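Local coordinates for protein CurH (PDB 3KG7) that probably dehydrates beta-hydroxyacyl intermediates during curacin biosynthesis, acting as the double-hotdog dehydratase domain of one polyketide synthase module, at residues Arg86-Met91 against Val103-Arg108; Thr24-Asp29 against Leu90-Ala95; Glu178-Leu183 against Tyr245-Glu250. All blocks are in the same frame, centred on the assembly; numbering follows the deposited sequence.

Interaction 1. Residues Arg86-Met91 against Val103-Arg108; sequences RETQLM and VEVFSR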
# COMPACT_ATOMS: atom_id res chain seq x y z
N ARG C 86 0.57 17.72 -0.75
CA ARG C 86 1.17 16.74 -1.64
C ARG C 86 1.07 15.34 -1.05
O ARG C 86 1.58 15.08 0.03
CB ARG C 86 2.62 17.11 -1.95
CG ARG C 86 2.73 18.39 -2.76
CD ARG C 86 3.88 18.33 -3.71
NE ARG C 86 3.42 18.58 -5.07
CZ ARG C 86 3.42 17.67 -6.04
NH1 ARG C 86 3.86 16.44 -5.82
NH2 ARG C 86 2.97 18.00 -7.23
N GLU C 87 0.38 14.48 -1.78
CA GLU C 87 0.24 13.06 -1.46
C GLU C 87 1.60 12.39 -1.67
O GLU C 87 2.08 12.30 -2.80
CB GLU C 87 -0.80 12.48 -2.41
CG GLU C 87 -1.26 11.07 -2.14
CD GLU C 87 -2.40 10.66 -3.07
OE1 GLU C 87 -3.26 11.51 -3.38
OE2 GLU C 87 -2.43 9.48 -3.49
N THR C 88 2.23 11.95 -0.59
CA THR C 88 3.62 11.48 -0.65
C THR C 88 3.74 9.99 -0.34
O THR C 88 3.02 9.47 0.51
CB THR C 88 4.47 12.31 0.32
OG1 THR C 88 4.13 13.70 0.18
CG2 THR C 88 5.95 12.13 0.04
N GLN C 89 4.64 9.31 -1.03
CA GLN C 89 4.83 7.87 -0.85
C GLN C 89 6.30 7.52 -0.85
O GLN C 89 7.01 7.83 -1.81
CB GLN C 89 4.11 7.08 -1.94
CG GLN C 89 2.60 7.06 -1.80
CD GLN C 89 1.93 6.02 -2.68
OE1 GLN C 89 2.59 5.26 -3.38
NE2 GLN C 89 0.60 5.99 -2.65
N LEU C 90 6.77 6.90 0.24
CA LEU C 90 8.12 6.35 0.30
C LEU C 90 7.98 4.85 0.13
O LEU C 90 7.30 4.19 0.92
CB LEU C 90 8.79 6.70 1.63
CG LEU C 90 10.24 6.26 1.82
CD1 LEU C 90 10.97 7.17 2.80
CD2 LEU C 90 10.33 4.80 2.28
N MSE C 91 8.62 4.31 -0.90
CA MSE C 91 8.51 2.90 -1.23
C MSE C 91 9.81 2.17 -0.88
O MSE C 91 10.88 2.49 -1.40
CB MSE C 91 8.13 2.76 -2.71
CG MSE C 91 8.08 1.34 -3.27
SE MSE C 91 6.54 0.26 -2.69
CE MSE C 91 6.01 -0.41 -4.45
N VAL C 103 15.00 2.19 -2.25
CA VAL C 103 14.01 3.11 -1.68
C VAL C 103 13.75 4.22 -2.69
O VAL C 103 14.69 4.74 -3.31
CB VAL C 103 14.51 3.74 -0.36
CG1 VAL C 103 13.51 4.78 0.17
CG2 VAL C 103 14.78 2.67 0.71
N GLU C 104 12.48 4.57 -2.88
CA GLU C 104 12.15 5.70 -3.74
C GLU C 104 11.01 6.52 -3.15
O GLU C 104 10.11 5.97 -2.53
CB GLU C 104 11.88 5.25 -5.18
CG GLU C 104 10.90 4.10 -5.30
CD GLU C 104 10.88 3.46 -6.69
OE1 GLU C 104 11.86 3.61 -7.45
OE2 GLU C 104 9.87 2.79 -7.01
N VAL C 105 11.10 7.84 -3.32
CA VAL C 105 10.10 8.77 -2.78
C VAL C 105 9.41 9.51 -3.92
O VAL C 105 10.07 10.18 -4.73
CB VAL C 105 10.74 9.80 -1.82
CG1 VAL C 105 9.72 10.88 -1.41
CG2 VAL C 105 11.34 9.09 -0.58
N PHE C 106 8.09 9.37 -3.98
CA PHE C 106 7.25 10.02 -4.99
C PHE C 106 6.22 10.91 -4.31
O PHE C 106 5.84 10.65 -3.16
CB PHE C 106 6.50 8.96 -5.80
CG PHE C 106 7.35 8.19 -6.77
CD1 PHE C 106 7.29 8.46 -8.13
CD2 PHE C 106 8.19 7.18 -6.33
CE1 PHE C 106 8.07 7.75 -9.05
CE2 PHE C 106 8.99 6.46 -7.24
CZ PHE C 106 8.92 6.74 -8.59
N SER C 107 5.78 11.96 -5.00
CA SER C 107 4.60 12.70 -4.59
C SER C 107 3.82 13.21 -5.79
O SER C 107 4.37 13.30 -6.89
CB SER C 107 4.94 13.85 -3.64
OG SER C 107 5.62 14.89 -4.30
N ARG C 108 2.53 13.48 -5.58
CA ARG C 108 1.68 14.15 -6.55
C ARG C 108 0.77 15.11 -5.79
O ARG C 108 0.55 14.94 -4.58
CB ARG C 108 0.87 13.13 -7.37
CG ARG C 108 -0.36 12.56 -6.66
CD ARG C 108 -1.08 11.46 -7.46
NE ARG C 108 -1.96 10.67 -6.59
CZ ARG C 108 -2.75 9.67 -6.98
NH1 ARG C 108 -2.80 9.29 -8.26
NH2 ARG C 108 -3.50 9.03 -6.10
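Val103 enters a beta hairpin with Arg86-Met91, and its CG1 lies 3.8 Å from Leu90 CD2. Glu104 exchanges two backbone hydrogen bonds with Met91, here selenomethionine; the one from Met91 N to Glu104 O is 2.8 Å and nearly straight at 177°. Val105 faces Leu90 in a non-hydrogen-bonded pair. Its CG2, the branch anti to the carbonyl carbon, meets Leu90 CG obliquely at 3.9 Å, and both branched residues suit the face that helix 52-62 covers. Phe106 returns to two-way backbone bonding, with Gln89 N reaching Phe106 O at 2.8 Å. Its ring turns to the other face, toward Ala19 of the second subunit, while the Gln89 amide leads away to bond Glu17 and Ala19 of that subunit. Ser107 keeps its small hydroxyl close to the backbone, where OG accepts NH1 of Arg86 at 2.8 Å and also bonds His119. Arg108 and Glu87 exchange two more backbone hydrogen bonds, and from this pair their side chains run the same way: Arg108 CG starts in the crowded position (chi1 79°), the chain extends to NE, and NH2 gives Glu87 OE2 a salt bridge of 2.9 Å. Carboxylate and guanidinium planes stand 84° apart, so one oxygen carries the contact. Because Glu17 of the second subunit also takes NH2, two acids share the arginine's charge, which would be expected to keep both ionised and ties the hairpin to the dimer partner.

Interaction 2. Residues Thr24-Asp29 against Leu90-Ala95; sequences TIYHQD and LMLHTA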
# COMPACT_ATOMS: atom_id res chain seq x y z
N THR C 24 7.11 -2.35 1.41
CA THR C 24 6.52 -1.51 2.43
C THR C 24 6.33 -0.11 1.87
O THR C 24 7.26 0.48 1.30
CB THR C 24 7.44 -1.45 3.66
OG1 THR C 24 7.79 -2.77 4.07
CG2 THR C 24 6.76 -0.75 4.82
N ILE C 25 5.12 0.41 1.99
CA ILE C 25 4.85 1.79 1.57
C ILE C 25 4.55 2.60 2.80
O ILE C 25 3.75 2.19 3.64
CB ILE C 25 3.63 1.94 0.62
CG1 ILE C 25 3.71 0.97 -0.55
CG2 ILE C 25 3.54 3.36 0.05
CD1 ILE C 25 2.40 0.86 -1.31
N TYR C 26 5.20 3.75 2.91
CA TYR C 26 4.83 4.75 3.89
C TYR C 26 4.16 5.92 3.18
O TYR C 26 4.78 6.63 2.39
CB TYR C 26 6.07 5.20 4.65
CG TYR C 26 6.78 4.08 5.40
CD1 TYR C 26 6.51 3.83 6.75
CD2 TYR C 26 7.73 3.28 4.75
CE1 TYR C 26 7.16 2.81 7.44
CE2 TYR C 26 8.39 2.25 5.44
CZ TYR C 26 8.10 2.03 6.78
OH TYR C 26 8.74 1.02 7.47
N HIS C 27 2.87 6.11 3.45
CA HIS C 27 2.12 7.14 2.75
C HIS C 27 1.51 8.16 3.69
O HIS C 27 0.98 7.80 4.74
CB HIS C 27 1.06 6.51 1.84
CG HIS C 27 0.01 5.72 2.56
ND1 HIS C 27 -1.27 6.19 2.74
CD2 HIS C 27 0.06 4.50 3.14
CE1 HIS C 27 -1.98 5.28 3.39
NE2 HIS C 27 -1.20 4.25 3.65
N GLN C 28 1.60 9.43 3.31
CA GLN C 28 1.04 10.53 4.09
C GLN C 28 0.75 11.71 3.19
O GLN C 28 1.25 11.78 2.06
CB GLN C 28 2.02 10.99 5.17
CG GLN C 28 3.23 11.72 4.62
CD GLN C 28 4.33 11.88 5.64
OE1 GLN C 28 4.08 12.29 6.77
NE2 GLN C 28 5.56 11.55 5.24
N ASP C 29 -0.04 12.65 3.70
CA ASP C 29 -0.27 13.90 3.01
C ASP C 29 0.61 14.97 3.63
O ASP C 29 0.48 15.29 4.81
CB ASP C 29 -1.75 14.28 3.05
CG ASP C 29 -2.59 13.41 2.12
OD1 ASP C 29 -3.54 13.93 1.50
OD2 ASP C 29 -2.30 12.20 1.99
N LEU C 90 6.77 6.90 0.24
CA LEU C 90 8.12 6.35 0.30
C LEU C 90 7.98 4.85 0.13
O LEU C 90 7.30 4.19 0.92
CB LEU C 90 8.79 6.70 1.63
CG LEU C 90 10.24 6.26 1.82
CD1 LEU C 90 10.97 7.17 2.80
CD2 LEU C 90 10.33 4.80 2.28
N MSE C 91 8.62 4.31 -0.90
CA MSE C 91 8.51 2.90 -1.23
C MSE C 91 9.81 2.17 -0.88
O MSE C 91 10.88 2.49 -1.40
CB MSE C 91 8.13 2.76 -2.71
CG MSE C 91 8.08 1.34 -3.27
SE MSE C 91 6.54 0.26 -2.69
CE MSE C 91 6.01 -0.41 -4.45
N LEU C 92 9.70 1.22 0.04
CA LEU C 92 10.85 0.45 0.50
C LEU C 92 10.75 -0.93 -0.12
O LEU C 92 9.89 -1.74 0.25
CB LEU C 92 10.87 0.37 2.02
CG LEU C 92 11.82 -0.56 2.76
CD1 LEU C 92 13.23 -0.03 2.68
CD2 LEU C 92 11.39 -0.69 4.20
N HIS C 93 11.63 -1.20 -1.07
CA HIS C 93 11.53 -2.45 -1.82
C HIS C 93 11.97 -3.65 -1.02
O HIS C 93 12.68 -3.52 -0.02
CB HIS C 93 12.27 -2.35 -3.15
CG HIS C 93 11.65 -1.39 -4.09
ND1 HIS C 93 12.00 -0.06 -4.13
CD2 HIS C 93 10.68 -1.55 -5.03
CE1 HIS C 93 11.29 0.56 -5.06
NE2 HIS C 93 10.48 -0.32 -5.62
N THR C 94 11.53 -4.82 -1.45
CA THR C 94 11.94 -6.04 -0.79
C THR C 94 13.42 -6.29 -1.11
O THR C 94 13.88 -6.03 -2.23
CB THR C 94 10.99 -7.22 -1.18
OG1 THR C 94 11.36 -8.40 -0.46
CG2 THR C 94 11.00 -7.48 -2.69
N ALA C 95 14.17 -6.75 -0.12
CA ALA C 95 15.62 -6.93 -0.27
C ALA C 95 15.94 -7.84 -1.46
O ALA C 95 15.24 -8.83 -1.71
CB ALA C 95 16.23 -7.48 0.99
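The carbonyl oxygen of Leu90 is gripped from Thr24-Asp29 by one hydrogen bond and one weaker CA-H...O contact. Tyr26 N donates to Leu90 O at 2.9 Å, almost straight at 172° and in the carbonyl plane, and Ile25 CA approaches Leu90 O at 3.5 Å. Tyr26 O takes Leu90 N in return. Two residues on along strand 86-92, and two back along strand 24-30, Leu92 and Thr24 exchange the same pair of backbone bonds, with Leu92 N to Thr24 O at 2.8 Å. Four bonds thus close an antiparallel match, and Ile25 faces Met91 between them as a non-hydrogen-bonded pair.

On the face of Thr24, Tyr26, Leu90 and Leu92, the tyrosine ring carries the packing. With its CG anti to the carbonyl carbon, it lies alongside Leu90, and the CD2 atoms of Tyr26 and Leu90 approach to 3.9 Å. Leu92 CD2 comes to the ring's edge near CE2, and the same methyl reaches Thr24 CB at 4.1 Å. Through these carbon atoms, CD2 and CE2, the flat ring offers apolar surface to both leucines. On the other face the selenomethionine at Met91 turns at chi2 (73°), so that its selenium sits 3.6 Å from Ile25 CG1, and the flexible side chain fits itself obliquely against the stiffer, beta-branched isoleucine.

Strand 24-30 lies between strands 14-17 and 86-92. Helix 52-62 packs on the Tyr26 and Leu90 face through Met57, Thr58 and Ala61, consistent with a hotdog sheet wrapping its helix, while Leu18 and Ser20 of the second subunit meet Ile25 and Met91 on the other.

Interaction 3. Residues Glu178-Leu183 against Tyr245-Glu250; sequences EETSLL and YAYVEE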
# COMPACT_ATOMS: atom_id res chain seq x y z
N GLU C 178 41.18 27.25 8.27
CA GLU C 178 41.57 27.30 6.86
C GLU C 178 41.30 25.97 6.16
O GLU C 178 40.94 25.94 4.98
CB GLU C 178 43.02 27.71 6.72
CG GLU C 178 43.26 29.16 7.08
CD GLU C 178 44.62 29.65 6.64
OE1 GLU C 178 45.52 28.80 6.42
OE2 GLU C 178 44.80 30.88 6.51
N GLU C 179 41.46 24.88 6.91
CA GLU C 179 41.28 23.53 6.36
C GLU C 179 40.05 22.80 6.90
O GLU C 179 39.53 21.89 6.25
CB GLU C 179 42.54 22.70 6.59
CG GLU C 179 43.75 23.20 5.81
CD GLU C 179 44.97 22.29 5.92
OE1 GLU C 179 46.05 22.78 6.31
OE2 GLU C 179 44.84 21.08 5.62
N THR C 180 39.58 23.19 8.09
CA THR C 180 38.47 22.50 8.76
C THR C 180 37.31 23.43 9.15
O THR C 180 37.48 24.65 9.21
CB THR C 180 38.95 21.72 10.02
OG1 THR C 180 39.60 22.61 10.93
CG2 THR C 180 39.91 20.59 9.64
N SER C 181 36.14 22.84 9.41
CA SER C 181 34.98 23.56 9.93
C SER C 181 34.24 22.73 10.97
O SER C 181 34.26 21.50 10.92
CB SER C 181 34.02 23.96 8.80
OG SER C 181 33.32 22.84 8.27
N LEU C 182 33.58 23.40 11.91
CA LEU C 182 32.79 22.71 12.94
C LEU C 182 31.49 23.44 13.30
O LEU C 182 31.49 24.64 13.55
CB LEU C 182 33.63 22.49 14.21
CG LEU C 182 33.03 21.65 15.35
CD1 LEU C 182 33.05 20.16 15.02
CD2 LEU C 182 33.78 21.92 16.65
N LEU C 183 30.39 22.69 13.32
CA LEU C 183 29.08 23.21 13.72
C LEU C 183 28.57 22.53 15.00
O LEU C 183 28.58 21.30 15.10
CB LEU C 183 28.04 22.99 12.61
CG LEU C 183 28.12 23.79 11.31
CD1 LEU C 183 27.21 23.20 10.24
CD2 LEU C 183 27.77 25.25 11.54
N TYR C 245 27.83 17.58 17.08
CA TYR C 245 28.67 18.40 16.20
C TYR C 245 28.74 17.86 14.77
O TYR C 245 28.61 16.66 14.53
CB TYR C 245 30.08 18.52 16.80
CG TYR C 245 30.12 19.15 18.17
CD1 TYR C 245 30.26 20.53 18.32
CD2 TYR C 245 30.02 18.37 19.33
CE1 TYR C 245 30.29 21.12 19.58
CE2 TYR C 245 30.05 18.95 20.60
CZ TYR C 245 30.19 20.33 20.71
OH TYR C 245 30.22 20.92 21.95
N ALA C 246 28.94 18.78 13.82
CA ALA C 246 29.21 18.41 12.44
C ALA C 246 30.60 18.91 12.08
O ALA C 246 30.88 20.10 12.20
CB ALA C 246 28.16 19.01 11.51
N TYR C 247 31.45 17.99 11.65
CA TYR C 247 32.88 18.25 11.47
C TYR C 247 33.30 17.99 10.02
O TYR C 247 33.11 16.89 9.51
CB TYR C 247 33.65 17.35 12.45
CG TYR C 247 35.14 17.59 12.57
CD1 TYR C 247 35.66 18.88 12.73
CD2 TYR C 247 36.04 16.52 12.56
CE1 TYR C 247 37.03 19.10 12.85
CE2 TYR C 247 37.42 16.73 12.68
CZ TYR C 247 37.90 18.02 12.82
OH TYR C 247 39.25 18.24 12.94
N VAL C 248 33.85 19.00 9.37
CA VAL C 248 34.35 18.86 8.00
C VAL C 248 35.87 18.99 8.01
O VAL C 248 36.41 20.01 8.47
CB VAL C 248 33.69 19.89 7.03
CG1 VAL C 248 34.19 19.69 5.60
CG2 VAL C 248 32.18 19.78 7.08
N GLU C 249 36.56 17.97 7.51
CA GLU C 249 38.02 17.87 7.62
C GLU C 249 38.79 18.49 6.45
O GLU C 249 39.93 18.92 6.63
CB GLU C 249 38.45 16.42 7.85
CG GLU C 249 38.13 15.90 9.24
CD GLU C 249 38.07 14.38 9.32
OE1 GLU C 249 39.10 13.71 9.05
OE2 GLU C 249 36.99 13.84 9.65
N GLU C 250 38.19 18.52 5.27
CA GLU C 250 38.82 19.14 4.10
C GLU C 250 37.86 20.03 3.30
O GLU C 250 36.65 19.78 3.31
CB GLU C 250 39.54 18.11 3.21
CG GLU C 250 38.78 16.82 2.92
CD GLU C 250 39.62 15.83 2.11
OE1 GLU C 250 39.97 16.13 0.96
OE2 GLU C 250 39.91 14.74 2.64
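Ser181-Leu183 and Tyr245-Val248 form the close half of this contact, where two antiparallel strands are stitched by four backbone hydrogen bonds. Val248 N meets Ser181 O at 3.0 Å and nearly straight, 171°, and Ala246 N meets Leu183 O at 2.8 Å; each of these residues also bonds in the reverse direction. Leu182, between the two hydrogen-bonded pairs, faces Tyr247. With CG anti to the backbone N, it swings one methyl across the partner strand, placing CD1 3.7 Å from Tyr247 CD1 and 3.8 Å from Tyr245 CB. A single methyl thereby wedges between two tyrosines spaced two residues apart. The other methyl, CD2, leans toward the Tyr245 ring, so Tyr245 is met by both methyls and Tyr247 by CD1.

The opposite face has no aromatic ring: Ser181, Leu183, Ala246 and Val248 lie on it. The lone methyl of Ala246 meets Leu183 CB, CB to CB 4.1 Å, so contact here is made close to the backbone. Ser181 tucks OG into the crowded position between its own N and carbonyl carbon, against Val248; this buried hydroxyl has a weak hydrogen bond to Leu211 O.

Beyond Val248 the grip loosens. Thr180 still brings its CA to Val248 O as a CA-H...O contact of 3.2 Å, and its CG2 approaches the Tyr247 hydroxyl at 4.1 Å. No backbone hydrogen bond pairs Glu179 with Glu249 or Glu250, and the like charges of these exposed carboxylates would be expected to keep them apart and turned to solvent.

Strand 171-176 flanks Leu182 on one side and strand 260-268 flanks Tyr247 on the other. Helix 138-144 covers the Leu182 face with Ile138 and Leu141, whereas Leu211 and Pro213, in loops, close over Leu183, Ser181 and Val248.

Interactions 1 and 2 are neighbours, their centres 8 Å apart, and share strand 86-92 as the middle of three adjacent strands; Leu90 and Met91 belong to both, and Thr88 N probably bonds Gln28 O between them. Both are largely buried and touch the second subunit, but interaction 1 adds salt-bridge and guanidinium chemistry to its backbone pairing, while interaction 2 relies on apolar side chains. Interaction 3 stands across the chain's centre, about 33 Å from interaction 1 between centres, in the other half of the double hotdog. It repeats the antiparallel pairing without touching the partner subunit, and runs from a buried aromatic and aliphatic end to exposed glutamates.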